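Local coordinates for type IV pilus biogenesis protein PilB (Streptococcus sanguinis, PDB 7B7P) that serves as a minor type IV pilin with a direct role in adhesion, carrying a metal-binding von Willebrand factor A-like domain, at residues 162-167 against 210-215; 202-207 against 239-244; 264-269 against 353-358; 276-281 against 362-367. One frame throughout, in Å; residues are numbered along the deposited sequence.

Interaction 1 (162-167 against 210-215); sequences IAVSFV and GNISVN
Ser165 and Asn215 meet because their first torsions turn the two polar groups together: OG of Ser165 stands anti to its backbone N (chi1 -174°), while CG of Asn215 takes the crowded position between N and the carbonyl carbon (chi1 74°). Ser165 OG then donates to Asn215 OD1 at 2.9 Å, reaching the acceptor 15° away from the amide plane. The other end of that amide is held too, since Asn215 ND2 bonds to Ser268 OG and Gln228 O, so a buried polar group is gripped at both its atoms.

Beneath the side chains the two strands pair in parallel. Ser213 N reaches Ile162 O at 2.7 Å, Val164 N bonds to Ser213 O, and Asn215 N returns to Val164 O. Phe166 N closes the series on Asn215 O, and that same oxygen lies in the plane of the Phe166 ring, at its edge. The face that carries Ile162, Val164, Ile212 and Val214 is apolar, the four aliphatic side chains being joined by the Phe166 ring: Ile162 CG2 lies 4.0 Å from Ile212 CD1, and Val164 CB sits 4.3 Å from Val214 CG1.

This is the heart of the von Willebrand factor A-like alpha/beta sheet, a beta-alpha-beta crossover in which helix 191-209 connects the two parallel strands. That helix packs on the apolar face, with Met202, Ile203 and Leu206 against Phe166; helix 258-270 lies over Ser165 and Ala163 on the other, and strand 276-283 pairs along the remaining edge of 162-169.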
loop_
_atom_site.group_PDB
_atom_site.type_symbol
_atom_site.label_atom_id
_atom_site.label_comp_id
_atom_site.label_asym_id
_atom_site.label_seq_id
_atom_site.Cartn_x
_atom_site.Cartn_y
_atom_site.Cartn_z
ATOM N N ILE A 162 3.758 -6.798 -9.229
ATOM C CA ILE A 162 2.831 -6.577 -8.129
ATOM C C ILE A 162 1.651 -7.524 -8.289
ATOM O O ILE A 162 1.037 -7.586 -9.360
ATOM C CB ILE A 162 2.338 -5.118 -8.087
ATOM C CG1 ILE A 162 3.478 -4.169 -7.706
ATOM C CG2 ILE A 162 1.157 -4.988 -7.147
ATOM C CD1 ILE A 162 3.137 -2.684 -7.920
ATOM N N ALA A 163 1.320 -8.241 -7.222
ATOM C CA ALA A 163 0.137 -9.083 -7.200
ATOM C C ALA A 163 -0.852 -8.536 -6.182
ATOM O O ALA A 163 -0.463 -8.103 -5.096
ATOM C CB ALA A 163 0.491 -10.527 -6.865
ATOM N N VAL A 164 -2.127 -8.542 -6.552
ATOM C CA VAL A 164 -3.193 -8.035 -5.708
ATOM C C VAL A 164 -4.278 -9.091 -5.676
ATOM O O VAL A 164 -4.814 -9.465 -6.721
ATOM C CB VAL A 164 -3.764 -6.700 -6.216
ATOM C CG1 VAL A 164 -4.881 -6.233 -5.293
ATOM C CG2 VAL A 164 -2.667 -5.641 -6.326
ATOM N N SER A 165 -4.590 -9.592 -4.494
ATOM C CA SER A 165 -5.699 -10.522 -4.356
ATOM C C SER A 165 -6.890 -9.771 -3.789
ATOM O O SER A 165 -6.811 -9.217 -2.683
ATOM C CB SER A 165 -5.345 -11.720 -3.472
ATOM O OG SER A 165 -6.433 -12.635 -3.506
ATOM N N PHE A 166 -7.974 -9.741 -4.559
ATOM C CA PHE A 166 -9.242 -9.191 -4.119
ATOM C C PHE A 166 -10.048 -10.276 -3.443
ATOM O O PHE A 166 -10.244 -11.349 -4.020
ATOM C CB PHE A 166 -10.032 -8.630 -5.302
ATOM C CG PHE A 166 -9.497 -7.327 -5.803
ATOM C CD1 PHE A 166 -9.786 -6.142 -5.138
ATOM C CD2 PHE A 166 -8.686 -7.288 -6.921
ATOM C CE1 PHE A 166 -9.270 -4.927 -5.592
ATOM C CE2 PHE A 166 -8.179 -6.086 -7.387
ATOM C CZ PHE A 166 -8.463 -4.906 -6.721
ATOM N N VAL A 167 -10.560 -9.977 -2.253
ATOM C CA VAL A 167 -11.238 -10.958 -1.418
ATOM C C VAL A 167 -12.545 -10.329 -0.967
ATOM O O VAL A 167 -12.561 -9.494 -0.054
ATOM C CB VAL A 167 -10.377 -11.402 -0.230
ATOM C CG1 VAL A 167 -11.161 -12.322 0.698
ATOM C CG2 VAL A 167 -9.141 -12.090 -0.749
ATOM N N GLY A 210 0.926 -0.545 -14.350
ATOM C CA GLY A 210 1.678 -1.535 -15.106
ATOM C C GLY A 210 2.350 -2.600 -14.254
ATOM O O GLY A 210 2.676 -2.355 -13.088
ATOM N N ASN A 211 2.558 -3.790 -14.825
ATOM C CA ASN A 211 3.320 -4.859 -14.173
ATOM C C ASN A 211 2.618 -5.337 -12.901
ATOM O O ASN A 211 3.222 -5.498 -11.835
ATOM C CB ASN A 211 4.752 -4.406 -13.880
ATOM C CG ASN A 211 5.778 -5.262 -14.575
ATOM O OD1 ASN A 211 5.434 -6.134 -15.384
ATOM N ND2 ASN A 211 7.050 -5.029 -14.262
ATOM N N ILE A 212 1.323 -5.592 -13.035
ATOM C CA ILE A 212 0.449 -5.725 -11.884
ATOM C C ILE A 212 -0.624 -6.745 -12.236
ATOM O O ILE A 212 -1.377 -6.557 -13.197
ATOM C CB ILE A 212 -0.160 -4.367 -11.485
ATOM C CG1 ILE A 212 -1.250 -4.511 -10.426
ATOM C CG2 ILE A 212 -0.638 -3.593 -12.710
ATOM C CD1 ILE A 212 -1.421 -3.224 -9.614
ATOM N N SER A 213 -0.661 -7.846 -11.491
ATOM C CA SER A 213 -1.646 -8.886 -11.731
ATOM C C SER A 213 -2.578 -9.039 -10.536
ATOM O O SER A 213 -2.251 -8.677 -9.404
ATOM C CB SER A 213 -0.978 -10.226 -12.077
ATOM O OG SER A 213 0.227 -10.377 -11.373
ATOM N N VAL A 214 -3.764 -9.557 -10.818
ATOM C CA VAL A 214 -4.848 -9.616 -9.854
ATOM C C VAL A 214 -5.542 -10.968 -9.985
ATOM O O VAL A 214 -5.516 -11.600 -11.045
ATOM C CB VAL A 214 -5.849 -8.452 -10.072
ATOM C CG1 VAL A 214 -5.123 -7.114 -10.227
ATOM C CG2 VAL A 214 -6.690 -8.701 -11.306
ATOM N N ASN A 215 -6.149 -11.424 -8.889
ATOM C CA ASN A 215 -7.112 -12.518 -8.938
ATOM C C ASN A 215 -8.279 -12.137 -8.042
ATOM O O ASN A 215 -8.255 -11.102 -7.369
ATOM C CB ASN A 215 -6.492 -13.871 -8.542
ATOM C CG ASN A 215 -6.235 -13.996 -7.042
ATOM O OD1 ASN A 215 -6.136 -12.986 -6.334
ATOM N ND2 ASN A 215 -6.142 -15.247 -6.545
#

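Interaction 2 (202-207 against 239-244); sequences MIKDLA and TIIATI
Ile203 touches Ile240, Ile241 and Ile244, and this apolar contact carries the pairing of 202-207 with 239-244. Its CG2 branch does most of the touching, lying 4.1 Å from Ile240 CG2, where the two side chains meet at a slant, and 4.4 Å from Ile241 CG1. Its other branch serves the third partner, with CG1 at 4.4 Å from Ile244 CD1. In Ile203 the CG2 methyl is anti to the backbone N and CG1 lies beside it, which spreads the two branches over different neighbours. The packing is modest: the axes run nearly antiparallel, at 164°, and stay 11.0 Å apart, so only side chains bridge the gap.

Both helices rest on one face of the von Willebrand factor A-like sheet. Ile203 and Ile240 each touch Val214 of strand 212-219, and Ile244 touches Leu216, two residues on, which makes these three isoleucines a buried layer between the helices and the strand.

A second kind of contact uses the aliphatic part of a charged side chain. On the outer side, Lys204, exposed to solvent, crosses the partly exposed Ile241 at about a right angle, and its CE comes within 4.0 Å of Ile241 CD1.

No hydrogen bond spans the two segments. Thr243 OG1 donates to Thr239 O at 3.0 Å, one turn back; beyond the two segments, Arg196 NH1, further back on helix 191-209, bonds to Ile244 O and so links the two helices.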
loop_
_atom_site.group_PDB
_atom_site.type_symbol
_atom_site.label_atom_id
_atom_site.label_comp_id
_atom_site.label_asym_id
_atom_site.label_seq_id
_atom_site.Cartn_x
_atom_site.Cartn_y
_atom_site.Cartn_z
ATOM N N MET A 202 -11.729 0.125 -10.278
ATOM C CA MET A 202 -10.469 -0.041 -9.554
ATOM C C MET A 202 -9.451 -0.823 -10.382
ATOM O O MET A 202 -8.245 -0.547 -10.319
ATOM C CB MET A 202 -10.737 -0.729 -8.203
ATOM C CG MET A 202 -9.542 -1.357 -7.529
ATOM S SD MET A 202 -8.246 -0.170 -7.119
ATOM C CE MET A 202 -7.800 -0.697 -5.455
ATOM N N ILE A 203 -9.925 -1.785 -11.181
ATOM C CA ILE A 203 -9.034 -2.564 -12.042
ATOM C C ILE A 203 -8.401 -1.671 -13.114
ATOM O O ILE A 203 -7.182 -1.689 -13.325
ATOM C CB ILE A 203 -9.798 -3.740 -12.677
ATOM C CG1 ILE A 203 -10.064 -4.846 -11.652
ATOM C CG2 ILE A 203 -9.027 -4.282 -13.887
ATOM C CD1 ILE A 203 -8.832 -5.363 -10.953
ATOM N N LYS A 204 -9.224 -0.888 -13.822
ATOM C CA LYS A 204 -8.678 0.014 -14.831
ATOM C C LYS A 204 -7.693 0.995 -14.210
ATOM O O LYS A 204 -6.668 1.330 -14.817
ATOM C CB LYS A 204 -9.805 0.755 -15.542
ATOM C CG LYS A 204 -10.739 -0.157 -16.330
ATOM C CD LYS A 204 -12.127 0.472 -16.492
ATOM C CE LYS A 204 -12.751 0.103 -17.832
ATOM N NZ LYS A 204 -14.229 -0.057 -17.731
ATOM N N ASP A 205 -7.962 1.437 -12.977
ATOM C CA ASP A 205 -7.021 2.320 -12.300
ATOM C C ASP A 205 -5.719 1.597 -11.955
ATOM O O ASP A 205 -4.633 2.168 -12.106
ATOM C CB ASP A 205 -7.671 2.915 -11.049
ATOM C CG ASP A 205 -7.028 4.221 -10.628
ATOM O OD1 ASP A 205 -6.346 4.839 -11.484
ATOM O OD2 ASP A 205 -7.199 4.633 -9.454
ATOM N N LEU A 206 -5.802 0.341 -11.486
ATOM C CA LEU A 206 -4.586 -0.429 -11.212
ATOM C C LEU A 206 -3.785 -0.671 -12.486
ATOM O O LEU A 206 -2.547 -0.654 -12.456
ATOM C CB LEU A 206 -4.927 -1.766 -10.557
ATOM C CG LEU A 206 -5.323 -1.790 -9.079
ATOM C CD1 LEU A 206 -5.583 -3.222 -8.672
ATOM C CD2 LEU A 206 -4.274 -1.155 -8.194
ATOM N N ALA A 207 -4.475 -0.902 -13.612
ATOM C CA ALA A 207 -3.799 -1.146 -14.886
ATOM C C ALA A 207 -2.719 -0.105 -15.170
ATOM O O ALA A 207 -1.619 -0.446 -15.624
ATOM C CB ALA A 207 -4.823 -1.177 -16.023
ATOM N N THR A 239 -10.311 -9.856 -19.390
ATOM C CA THR A 239 -10.761 -11.154 -18.910
ATOM C C THR A 239 -11.288 -11.075 -17.479
ATOM O O THR A 239 -12.234 -11.793 -17.131
ATOM C CB THR A 239 -9.627 -12.171 -19.046
ATOM O OG1 THR A 239 -8.818 -12.172 -17.861
ATOM C CG2 THR A 239 -8.752 -11.807 -20.247
ATOM N N ILE A 240 -10.724 -10.195 -16.645
ATOM C CA ILE A 240 -11.213 -10.117 -15.270
ATOM C C ILE A 240 -12.491 -9.282 -15.183
ATOM O O ILE A 240 -13.409 -9.621 -14.423
ATOM C CB ILE A 240 -10.116 -9.597 -14.320
ATOM C CG1 ILE A 240 -10.668 -9.548 -12.895
ATOM C CG2 ILE A 240 -9.621 -8.229 -14.748
ATOM C CD1 ILE A 240 -9.661 -9.894 -11.826
ATOM N N ILE A 241 -12.583 -8.188 -15.951
ATOM C CA ILE A 241 -13.799 -7.378 -15.919
ATOM C C ILE A 241 -14.992 -8.211 -16.351
ATOM O O ILE A 241 -16.114 -8.012 -15.868
ATOM C CB ILE A 241 -13.647 -6.126 -16.798
ATOM C CG1 ILE A 241 -12.604 -5.182 -16.223
ATOM C CG2 ILE A 241 -14.974 -5.396 -16.924
ATOM C CD1 ILE A 241 -12.576 -3.837 -16.927
ATOM N N ALA A 242 -14.766 -9.168 -17.252
ATOM C CA ALA A 242 -15.830 -10.090 -17.627
ATOM C C ALA A 242 -16.296 -10.902 -16.425
ATOM O O ALA A 242 -17.502 -11.090 -16.225
ATOM C CB ALA A 242 -15.351 -11.010 -18.753
ATOM N N THR A 243 -15.352 -11.387 -15.610
ATOM C CA THR A 243 -15.717 -12.151 -14.417
ATOM C C THR A 243 -16.508 -11.300 -13.428
ATOM O O THR A 243 -17.554 -11.724 -12.921
ATOM C CB THR A 243 -14.474 -12.708 -13.730
ATOM O OG1 THR A 243 -13.517 -13.127 -14.712
ATOM C CG2 THR A 243 -14.858 -13.889 -12.845
ATOM N N ILE A 244 -16.015 -10.097 -13.134
ATOM C CA ILE A 244 -16.641 -9.285 -12.101
ATOM C C ILE A 244 -18.059 -8.917 -12.487
ATOM O O ILE A 244 -18.947 -8.843 -11.623
ATOM C CB ILE A 244 -15.782 -8.043 -11.827
ATOM C CG1 ILE A 244 -14.488 -8.460 -11.139
ATOM C CG2 ILE A 244 -16.566 -6.996 -11.023
ATOM C CD1 ILE A 244 -13.621 -7.306 -10.770
#

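Interaction 3 (264-269 against 353-358); sequences YGMISL and EVSKKF
Met266 and Phe358 mark the point where the helical segments 264-269 and 353-358, nearly parallel at 5° with axes 9.7 Å apart, bring their CA atoms to 5.7 Å. In the von Willebrand factor A-like alpha/beta fold these are two helices on the same side of the central sheet, each running into a parallel strand: helix 258-270 leads to 276-283, and helix 341-358 to 364-370.

Met266 does most of the work. Its CB lies 3.6 Å from Phe358 CB and 3.4 Å from Phe358 O, so the methionine presses on the end of the second helix, where Phe358 is the last helical residue. CG of Met266 is anti to its carbonyl carbon and the chain is extended beyond it, which carries the thioether across the gap: SD sits 3.8 Å from the carbonyl carbon, C, of Phe358 and 3.9 Å from Ser355 CA. On the sheet side the same residue packs on Ile362 and Val365.

Ile267 supplies the second apolar contact. It lies beside Phe358, pointing the same way, and its CD1 approaches CE1 of the ring obliquely at 3.9 Å. Lys357 CG, from the ring's own helix, covers part of one ring face toward its rim, while Arg263 of helix 258-270 also touches Phe358.

No hydrogen bond joins the two segments. The hydroxyl nearest the methionine is committed to another partner, Ser355 OG bonding to Ile387 O near the end of helix 380-388, and Met266 CE merely packs on Ser355 OG at 3.8 Å.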
loop_
_atom_site.group_PDB
_atom_site.type_symbol
_atom_site.label_atom_id
_atom_site.label_comp_id
_atom_site.label_asym_id
_atom_site.label_seq_id
_atom_site.Cartn_x
_atom_site.Cartn_y
_atom_site.Cartn_z
ATOM N N TYR A 264 -7.758 -18.241 1.244
ATOM C CA TYR A 264 -7.637 -18.401 -0.203
ATOM C C TYR A 264 -6.802 -17.275 -0.799
ATOM O O TYR A 264 -5.893 -17.521 -1.600
ATOM C CB TYR A 264 -9.011 -18.432 -0.844
ATOM C CG TYR A 264 -9.726 -19.773 -0.771
ATOM C CD1 TYR A 264 -9.882 -20.437 0.441
ATOM C CD2 TYR A 264 -10.285 -20.348 -1.913
ATOM C CE1 TYR A 264 -10.558 -21.633 0.519
ATOM C CE2 TYR A 264 -10.963 -21.552 -1.847
ATOM C CZ TYR A 264 -11.099 -22.187 -0.629
ATOM O OH TYR A 264 -11.768 -23.386 -0.530
ATOM N N GLY A 265 -7.070 -16.034 -0.382
ATOM C CA GLY A 265 -6.297 -14.914 -0.882
ATOM C C GLY A 265 -4.816 -15.066 -0.641
ATOM O O GLY A 265 -4.012 -14.957 -1.567
ATOM N N MET A 266 -4.430 -15.349 0.607
ATOM C CA MET A 266 -3.007 -15.344 0.943
ATOM C C MET A 266 -2.258 -16.518 0.313
ATOM O O MET A 266 -1.096 -16.365 -0.094
ATOM C CB MET A 266 -2.809 -15.346 2.462
ATOM C CG MET A 266 -3.290 -14.067 3.134
ATOM S SD MET A 266 -2.793 -13.982 4.853
ATOM C CE MET A 266 -2.859 -12.194 5.148
ATOM N N ILE A 267 -2.866 -17.708 0.258
ATOM C CA ILE A 267 -2.102 -18.813 -0.319
ATOM C C ILE A 267 -1.928 -18.612 -1.817
ATOM O O ILE A 267 -0.853 -18.880 -2.362
ATOM C CB ILE A 267 -2.704 -20.197 0.005
ATOM C CG1 ILE A 267 -1.715 -21.287 -0.427
ATOM C CG2 ILE A 267 -4.005 -20.439 -0.691
ATOM C CD1 ILE A 267 -1.939 -22.638 0.250
ATOM N N SER A 268 -2.950 -18.091 -2.506
ATOM C CA SER A 268 -2.761 -17.786 -3.928
ATOM C C SER A 268 -1.692 -16.711 -4.132
ATOM O O SER A 268 -0.957 -16.751 -5.119
ATOM C CB SER A 268 -4.083 -17.372 -4.574
ATOM O OG SER A 268 -4.494 -16.080 -4.168
ATOM N N LEU A 269 -1.548 -15.782 -3.189
ATOM C CA LEU A 269 -0.483 -14.787 -3.292
ATOM C C LEU A 269 0.892 -15.412 -3.053
ATOM O O LEU A 269 1.894 -14.991 -3.655
ATOM C CB LEU A 269 -0.730 -13.650 -2.297
ATOM C CG LEU A 269 -1.745 -12.565 -2.650
ATOM C CD1 LEU A 269 -1.849 -11.620 -1.456
ATOM C CD2 LEU A 269 -1.340 -11.792 -3.928
ATOM N N GLU A 353 -5.431 -16.258 12.867
ATOM C CA GLU A 353 -4.603 -17.458 12.709
ATOM C C GLU A 353 -4.203 -17.647 11.254
ATOM O O GLU A 353 -3.052 -17.979 10.966
ATOM C CB GLU A 353 -5.321 -18.709 13.221
ATOM C CG GLU A 353 -5.495 -18.746 14.704
ATOM C CD GLU A 353 -4.196 -18.442 15.459
ATOM O OE1 GLU A 353 -3.218 -19.195 15.291
ATOM O OE2 GLU A 353 -4.150 -17.441 16.209
ATOM N N VAL A 354 -5.129 -17.392 10.320
ATOM C CA VAL A 354 -4.795 -17.511 8.903
ATOM C C VAL A 354 -3.681 -16.539 8.534
ATOM O O VAL A 354 -2.726 -16.897 7.834
ATOM C CB VAL A 354 -6.047 -17.290 8.034
ATOM C CG1 VAL A 354 -5.638 -17.027 6.599
ATOM C CG2 VAL A 354 -6.992 -18.491 8.130
ATOM N N SER A 355 -3.768 -15.307 9.031
ATOM C CA SER A 355 -2.769 -14.296 8.700
ATOM C C SER A 355 -1.385 -14.692 9.198
ATOM O O SER A 355 -0.385 -14.505 8.495
ATOM C CB SER A 355 -3.175 -12.942 9.294
ATOM O OG SER A 355 -2.281 -11.930 8.849
ATOM N N LYS A 356 -1.304 -15.238 10.404
ATOM C CA LYS A 356 -0.004 -15.655 10.926
ATOM C C LYS A 356 0.600 -16.787 10.100
ATOM O O LYS A 356 1.811 -16.831 9.887
ATOM C CB LYS A 356 -0.140 -16.069 12.386
ATOM C CG LYS A 356 -0.136 -14.894 13.340
ATOM C CD LYS A 356 -1.107 -15.102 14.468
ATOM C CE LYS A 356 -0.598 -16.119 15.438
ATOM N NZ LYS A 356 -1.199 -15.851 16.787
ATOM N N LYS A 357 -0.220 -17.704 9.609
ATOM C CA LYS A 357 0.345 -18.815 8.861
ATOM C C LYS A 357 0.662 -18.453 7.409
ATOM O O LYS A 357 1.689 -18.892 6.880
ATOM C CB LYS A 357 -0.600 -20.010 8.900
ATOM C CG LYS A 357 -0.028 -21.222 8.191
ATOM C CD LYS A 357 -0.793 -22.483 8.496
ATOM C CE LYS A 357 -0.057 -23.714 7.928
ATOM N NZ LYS A 357 -0.765 -24.946 8.349
ATOM N N PHE A 358 -0.190 -17.663 6.749
ATOM C CA PHE A 358 -0.129 -17.501 5.303
ATOM C C PHE A 358 0.340 -16.114 4.846
ATOM O O PHE A 358 0.371 -15.845 3.635
ATOM C CB PHE A 358 -1.510 -17.803 4.700
ATOM C CG PHE A 358 -1.923 -19.258 4.796
ATOM C CD1 PHE A 358 -1.391 -20.201 3.925
ATOM C CD2 PHE A 358 -2.830 -19.684 5.768
ATOM C CE1 PHE A 358 -1.763 -21.538 4.005
ATOM C CE2 PHE A 358 -3.202 -21.011 5.863
ATOM C CZ PHE A 358 -2.673 -21.948 4.970
#

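Interaction 4 (276-281 against 362-367); sequences LKYIVL and IKRVNV
Ile279 and Val365 lie side by side in the close-packed half of two parallel strands at the centre of the von Willebrand factor A-like alpha/beta sheet. Ile279 CG2, anti to the backbone N, comes to 4.0 Å from Val365 CG1. The next pair on this face repeats the arrangement, with Leu281 CD2 at 4.2 Å from Val367 CG1. Helix 258-270 covers Ile279 and Val365 through Leu262, Leu269 and Met266, and helix 380-388 packs on the two valines. The backbone bond here is straight, Asn366 N to Ile279 O at 2.9 Å. Strand 276-283 leads on to Asp284, a magnesium-binding residue whose side chain is about 10 Å from that of Leu281.

Toward residues 362 and 363 the pairing becomes less regular and partly open to solvent. Lys363 N still donates to Lys277 O, at 2.8 Å, but the donor is tilted out of the carbonyl plane. The chains of Lys277 and Lys363 lead away from the contact; Lys277 NZ turns to Leu269 O and Gln272 O, and Lys363 NZ makes a long, weak ion pair with Glu393.

On the opposite face of the sheet Tyr278 and Arg364 run alongside each other. Arg364 NH1 meets the ring edge 3.6 Å from Tyr278 CE1, with guanidinium and ring planes 31° apart. Asp419 of helix 402-424 joins them, bonded to Tyr278 OH and salt-bridged to Arg364 NH1, while Glu393 takes NH2; the two acids would probably offset the buried arginine charge.

Back at the tight end, Leu281 N points almost straight at Asn366 O, 2.7 Å away with an N-H...O angle of 178°.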
loop_
_atom_site.group_PDB
_atom_site.type_symbol
_atom_site.label_atom_id
_atom_site.label_comp_id
_atom_site.label_asym_id
_atom_site.label_seq_id
_atom_site.Cartn_x
_atom_site.Cartn_y
_atom_site.Cartn_z
ATOM N N LEU A 276 5.842 -7.188 -4.612
ATOM C CA LEU A 276 4.860 -6.473 -3.806
ATOM C C LEU A 276 3.545 -7.239 -3.876
ATOM O O LEU A 276 3.013 -7.450 -4.971
ATOM C CB LEU A 276 4.677 -5.035 -4.297
ATOM C CG LEU A 276 5.888 -4.119 -4.108
ATOM C CD1 LEU A 276 5.614 -2.705 -4.616
ATOM C CD2 LEU A 276 6.288 -4.098 -2.660
ATOM N N LYS A 277 3.023 -7.650 -2.710
ATOM C CA LYS A 277 1.822 -8.477 -2.637
ATOM C C LYS A 277 0.782 -7.840 -1.727
ATOM O O LYS A 277 1.107 -7.355 -0.639
ATOM C CB LYS A 277 2.150 -9.896 -2.134
ATOM C CG LYS A 277 3.154 -10.650 -2.994
ATOM C CD LYS A 277 3.485 -12.004 -2.357
ATOM C CE LYS A 277 4.690 -12.649 -3.026
ATOM N NZ LYS A 277 4.508 -14.092 -3.185
ATOM N N TYR A 278 -0.475 -7.908 -2.149
ATOM C CA TYR A 278 -1.540 -7.159 -1.502
ATOM C C TYR A 278 -2.806 -7.991 -1.386
ATOM O O TYR A 278 -3.188 -8.686 -2.329
ATOM C CB TYR A 278 -1.860 -5.878 -2.291
ATOM C CG TYR A 278 -0.720 -4.887 -2.308
ATOM C CD1 TYR A 278 -0.473 -4.064 -1.213
ATOM C CD2 TYR A 278 0.113 -4.778 -3.413
ATOM C CE1 TYR A 278 0.549 -3.161 -1.225
ATOM C CE2 TYR A 278 1.146 -3.879 -3.430
ATOM C CZ TYR A 278 1.364 -3.074 -2.337
ATOM O OH TYR A 278 2.405 -2.182 -2.359
ATOM N N ILE A 279 -3.476 -7.876 -0.240
ATOM C CA ILE A 279 -4.859 -8.314 -0.078
ATOM C C ILE A 279 -5.760 -7.086 0.032
ATOM O O ILE A 279 -5.477 -6.161 0.801
ATOM C CB ILE A 279 -5.022 -9.214 1.158
ATOM C CG1 ILE A 279 -4.193 -10.489 0.998
ATOM C CG2 ILE A 279 -6.509 -9.506 1.417
ATOM C CD1 ILE A 279 -4.922 -11.611 0.281
ATOM N N VAL A 280 -6.852 -7.084 -0.713
ATOM C CA VAL A 280 -7.907 -6.093 -0.547
ATOM C C VAL A 280 -9.141 -6.867 -0.158
ATOM O O VAL A 280 -9.717 -7.587 -0.979
ATOM C CB VAL A 280 -8.151 -5.257 -1.813
ATOM C CG1 VAL A 280 -9.383 -4.375 -1.638
ATOM C CG2 VAL A 280 -6.926 -4.430 -2.100
ATOM N N LEU A 281 -9.529 -6.748 1.096
ATOM C CA LEU A 281 -10.612 -7.537 1.645
ATOM C C LEU A 281 -11.793 -6.616 1.883
ATOM O O LEU A 281 -11.654 -5.604 2.564
ATOM C CB LEU A 281 -10.176 -8.207 2.948
ATOM C CG LEU A 281 -11.155 -9.267 3.442
ATOM C CD1 LEU A 281 -10.398 -10.344 4.189
ATOM C CD2 LEU A 281 -12.179 -8.633 4.340
ATOM N N ILE A 362 3.557 -10.772 2.466
ATOM C CA ILE A 362 2.515 -9.846 2.039
ATOM C C ILE A 362 2.834 -8.438 2.533
ATOM O O ILE A 362 3.186 -8.234 3.701
ATOM C CB ILE A 362 1.140 -10.333 2.517
ATOM C CG1 ILE A 362 0.749 -11.556 1.691
ATOM C CG2 ILE A 362 0.073 -9.251 2.365
ATOM C CD1 ILE A 362 -0.411 -12.281 2.244
ATOM N N LYS A 363 2.748 -7.472 1.622
ATOM C CA LYS A 363 3.105 -6.099 1.961
ATOM C C LYS A 363 2.041 -5.444 2.836
ATOM O O LYS A 363 2.360 -4.846 3.865
ATOM C CB LYS A 363 3.318 -5.291 0.678
ATOM C CG LYS A 363 3.470 -3.806 0.897
ATOM C CD LYS A 363 4.749 -3.495 1.632
ATOM C CE LYS A 363 5.233 -2.081 1.288
ATOM N NZ LYS A 363 5.926 -1.466 2.442
ATOM N N ARG A 364 0.770 -5.557 2.461
ATOM C CA ARG A 364 -0.268 -4.878 3.231
ATOM C C ARG A 364 -1.596 -5.577 2.990
ATOM O O ARG A 364 -1.859 -6.074 1.889
ATOM C CB ARG A 364 -0.367 -3.383 2.849
ATOM C CG ARG A 364 -1.578 -2.594 3.426
ATOM C CD ARG A 364 -1.568 -1.099 3.005
ATOM N NE ARG A 364 -0.225 -0.547 3.172
ATOM C CZ ARG A 364 0.569 -0.211 2.163
ATOM N NH1 ARG A 364 0.143 -0.348 0.919
ATOM N NH2 ARG A 364 1.787 0.241 2.399
ATOM N N VAL A 365 -2.418 -5.629 4.039
ATOM C CA VAL A 365 -3.820 -6.018 3.922
ATOM C C VAL A 365 -4.682 -4.775 4.125
ATOM O O VAL A 365 -4.660 -4.161 5.199
ATOM C CB VAL A 365 -4.211 -7.114 4.928
ATOM C CG1 VAL A 365 -5.702 -7.469 4.751
ATOM C CG2 VAL A 365 -3.298 -8.355 4.780
ATOM N N ASN A 366 -5.463 -4.433 3.106
ATOM C CA ASN A 366 -6.487 -3.400 3.192
ATOM C C ASN A 366 -7.830 -4.066 3.461
ATOM O O ASN A 366 -8.217 -5.005 2.757
ATOM C CB ASN A 366 -6.563 -2.580 1.896
ATOM C CG ASN A 366 -5.402 -1.595 1.744
ATOM O OD1 ASN A 366 -5.494 -0.444 2.168
ATOM N ND2 ASN A 366 -4.324 -2.040 1.122
ATOM N N VAL A 367 -8.521 -3.600 4.494
ATOM C CA VAL A 367 -9.867 -4.055 4.811
ATOM C C VAL A 367 -10.841 -2.900 4.628
ATOM O O VAL A 367 -10.622 -1.799 5.149
ATOM C CB VAL A 367 -9.939 -4.617 6.237
ATOM C CG1 VAL A 367 -11.332 -5.187 6.519
ATOM C CG2 VAL A 367 -8.869 -5.669 6.409
#

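How the interactions relate
Interactions 1 and 4 lie in one central sheet, their centres about 10 Å apart, where strands 162-169 and 276-283 are neighbours and Ser165 N and Val167 N reach Tyr278 O and Val280 O. Interaction 2 packs on one face of that sheet, its centre about 10 Å from that of interaction 1; interaction 3 packs on the other, its centre about 11 Å from that of interaction 4. The two helix pairs therefore do not touch, their centres about 23 Å apart. Along the chain, the segments of 1 and 2 alternate, and so do those of 3 and 4. Together they sample the layered helix-sheet-helix body of the von Willebrand factor A-like module that carries the magnesium site.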